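Local coordinates for metallo-beta-lactamase domain-containing protein (Thermotoga maritima, PDB 3H3E) that is of uncertain function but binds zinc through a metallo-beta-lactamase fold and is probably a metal-dependent hydrolase, with transferase activity also possible, at residues L174-G179 and L190-T195. The protein carries 2 engineered substitutions. Sequence-based numbering, arbitrary orientation.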
ATOM      1  N   LEU A 174      10.569  -8.840  -8.935  1.00 27.86           N
ATOM      2  CA  LEU A 174       9.511  -8.697  -7.953  1.00 17.02           C
ATOM      3  C   LEU A 174       8.648  -7.489  -8.261  1.00 16.46           C
ATOM      4  O   LEU A 174       9.147  -6.449  -8.683  1.00 22.46           O
ATOM      5  CB  LEU A 174      10.112  -8.549  -6.550  1.00 11.78           C
ATOM      6  CG  LEU A 174      10.981  -9.676  -6.002  1.00 13.73           C
ATOM      7  CD1 LEU A 174      11.586  -9.250  -4.658  1.00 20.11           C
ATOM      8  CD2 LEU A 174      10.188 -10.967  -5.844  1.00 12.44           C
ATOM      9  N   VAL A 175       7.349  -7.619  -8.043  1.00 12.89           N
ATOM     10  CA  VAL A 175       6.499  -6.442  -8.047  1.00 13.03           C
ATOM     11  C   VAL A 175       6.046  -6.164  -6.623  1.00 18.37           C
ATOM     12  O   VAL A 175       5.562  -7.050  -5.929  1.00 20.35           O
ATOM     13  CB  VAL A 175       5.310  -6.584  -8.984  1.00 14.18           C
ATOM     14  CG1 VAL A 175       4.565  -5.270  -9.054  1.00 13.19           C
ATOM     15  CG2 VAL A 175       5.797  -7.007 -10.383  1.00 14.05           C
ATOM     16  N   VAL A 176       6.234  -4.925  -6.185  1.00 15.30           N
ATOM     17  CA  VAL A 176       5.996  -4.559  -4.804  1.00 14.57           C
ATOM     18  C   VAL A 176       4.858  -3.563  -4.753  1.00 20.41           C
ATOM     19  O   VAL A 176       4.873  -2.566  -5.456  1.00 20.74           O
ATOM     20  CB  VAL A 176       7.246  -3.918  -4.173  1.00 21.54           C
ATOM     21  CG1 VAL A 176       6.958  -3.458  -2.751  1.00 20.39           C
ATOM     22  CG2 VAL A 176       8.401  -4.870  -4.197  1.00  8.22           C
ATOM     23  N   ILE A 177       3.859  -3.852  -3.928  1.00 21.45           N
ATOM     24  CA  ILE A 177       2.699  -2.987  -3.800  1.00 11.47           C
ATOM     25  C   ILE A 177       2.536  -2.530  -2.360  1.00 16.62           C
ATOM     26  O   ILE A 177       2.471  -3.341  -1.426  1.00 16.85           O
ATOM     27  CB  ILE A 177       1.421  -3.658  -4.324  1.00 15.22           C
ATOM     28  CG1 ILE A 177       1.534  -3.897  -5.828  1.00 17.54           C
ATOM     29  CG2 ILE A 177       0.215  -2.763  -4.079  1.00 14.14           C
ATOM     30  CD1 ILE A 177       2.259  -5.130  -6.167  1.00 25.93           C
ATOM     31  N   THR A 178       2.513  -1.213  -2.187  1.00 14.45           N
ATOM     32  CA  THR A 178       2.528  -0.630  -0.856  1.00 12.30           C
ATOM     33  C   THR A 178       1.413   0.391  -0.771  1.00 12.55           C
ATOM     34  O   THR A 178       1.043   0.995  -1.773  1.00 21.83           O
ATOM     35  CB  THR A 178       3.906  -0.022  -0.503  1.00  7.14           C
ATOM     36  OG1 THR A 178       3.869   0.484   0.826  1.00 36.55           O
ATOM     37  CG2 THR A 178       4.267   1.097  -1.435  1.00  7.53           C
ATOM     38  N   GLY A 179       0.851   0.551   0.419  1.00 17.43           N
ATOM     39  CA  GLY A 179      -0.268   1.451   0.610  1.00 14.97           C
ATOM     40  C   GLY A 179       0.216   2.848   0.896  1.00 17.61           C
ATOM     41  O   GLY A 179      -0.031   3.759   0.127  1.00 29.07           O
ATOM     42  N   LEU A 190      14.538  -2.504   1.321  1.00 16.47           N
ATOM     43  CA  LEU A 190      15.678  -3.167   1.921  1.00 12.69           C
ATOM     44  C   LEU A 190      15.234  -4.421   2.657  1.00 16.23           C
ATOM     45  O   LEU A 190      15.905  -5.446   2.604  1.00 20.13           O
ATOM     46  CB  LEU A 190      16.392  -2.218   2.881  1.00 21.22           C
ATOM     47  CG  LEU A 190      16.982  -0.929   2.298  1.00 20.93           C
ATOM     48  CD1 LEU A 190      17.251   0.104   3.390  1.00 13.56           C
ATOM     49  CD2 LEU A 190      18.253  -1.249   1.543  1.00 19.06           C
ATOM     50  N   ASP A 191      14.106  -4.354   3.351  1.00 19.01           N
ATOM     51  CA  ASP A 191      13.599  -5.552   4.008  1.00 15.40           C
ATOM     52  C   ASP A 191      13.338  -6.636   2.968  1.00 20.61           C
ATOM     53  O   ASP A 191      13.662  -7.798   3.178  1.00 27.41           O
ATOM     54  CB  ASP A 191      12.344  -5.258   4.826  1.00 17.29           C
ATOM     55  CG  ASP A 191      12.658  -4.878   6.272  1.00 33.85           C
ATOM     56  OD1 ASP A 191      13.779  -4.390   6.535  1.00 39.75           O
ATOM     57  OD2 ASP A 191      11.786  -5.068   7.152  1.00 36.18           O
ATOM     58  N   ILE A 192      12.763  -6.239   1.838  1.00 20.97           N
ATOM     59  CA  ILE A 192      12.495  -7.152   0.733  1.00 15.81           C
ATOM     60  C   ILE A 192      13.798  -7.711   0.153  1.00 20.32           C
ATOM     61  O   ILE A 192      13.961  -8.911   0.008  1.00 26.28           O
ATOM     62  CB  ILE A 192      11.685  -6.433  -0.338  1.00  9.67           C
ATOM     63  CG1 ILE A 192      10.307  -6.091   0.224  1.00  8.14           C
ATOM     64  CG2 ILE A 192      11.564  -7.271  -1.565  1.00 10.73           C
ATOM     65  CD1 ILE A 192       9.483  -5.263  -0.685  1.00 12.80           C
ATOM     66  N   ALA A 193      14.726  -6.815  -0.144  1.00 15.46           N
ATOM     67  CA  ALA A 193      16.079  -7.153  -0.574  1.00 17.92           C
ATOM     68  C   ALA A 193      16.829  -8.191   0.291  1.00 27.50           C
ATOM     69  O   ALA A 193      17.646  -8.970  -0.224  1.00 33.27           O
ATOM     70  CB  ALA A 193      16.889  -5.886  -0.655  1.00 11.51           C
ATOM     71  N   GLU A 194      16.577  -8.182   1.598  1.00 24.62           N
ATOM     72  CA  GLU A 194      17.239  -9.116   2.512  1.00 19.71           C
ATOM     73  C   GLU A 194      16.557 -10.482   2.538  1.00 21.83           C
ATOM     74  O   GLU A 194      17.111 -11.436   3.080  1.00 22.47           O
ATOM     75  CB  GLU A 194      17.282  -8.567   3.942  1.00 15.30           C
ATOM     76  CG  GLU A 194      17.764  -7.135   4.084  1.00 26.83           C
ATOM     77  CD  GLU A 194      17.779  -6.664   5.535  1.00 36.60           C
ATOM     78  OE1 GLU A 194      17.007  -7.217   6.350  1.00 38.23           O
ATOM     79  OE2 GLU A 194      18.559  -5.742   5.861  1.00 39.17           O
ATOM     80  N   THR A 195      15.361 -10.563   1.951  1.00 22.29           N
ATOM     81  CA  THR A 195      14.484 -11.730   2.072  1.00 16.72           C
ATOM     82  C   THR A 195      14.405 -12.516   0.763  1.00 21.39           C
ATOM     83  O   THR A 195      14.343 -13.743   0.757  1.00 24.52           O
ATOM     84  CB  THR A 195      13.039 -11.289   2.450  1.00 30.76           C
ATOM     85  OG1 THR A 195      13.037 -10.630   3.717  1.00 31.44           O
ATOM     86  CG2 THR A 195      12.104 -12.478   2.525  1.00 40.29           C
TER
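In the beta-alpha-beta unit made of strand 173-178, helix 185-193 and strand 200-204, one helix residue, Ile-192, spans two alternate residues of the first strand, Leu-174 and Val-176, whose side chains face the helix. Alternation along the strand sets both side chains on this side, and Ile-192 divides its two branches between them. Its CD1 meets Val-176 tip to tip, 3.7 Å from CG2 and equally near CG1, landing astride the valine fork. The other branch, CG2, lies 3.7 Å from CD1 of Leu-174, and here the side chains of Leu-174 and Ile-192 run past each other, pointing opposite ways. The first torsion of Ile-192 (chi1 -66°) turns the two branches this way, placing CG1 anti to the carbonyl carbon and CG2 anti to the backbone N. In this metallo-beta-lactamase fold the helix thus rests on one face of a mixed sheet, away from the zinc site; Val-167 of strand 165-170 and Ile-200 of strand 200-204 widen the apolar floor beneath Ile-192. Next to Ile-192, Asp-191 forms a salt bridge with Arg-139, and the backbone O of Asp-191 accepts a hydrogen bond from Thr-195 OG1 (2.9 Å), tilted 26° from the carbonyl plane.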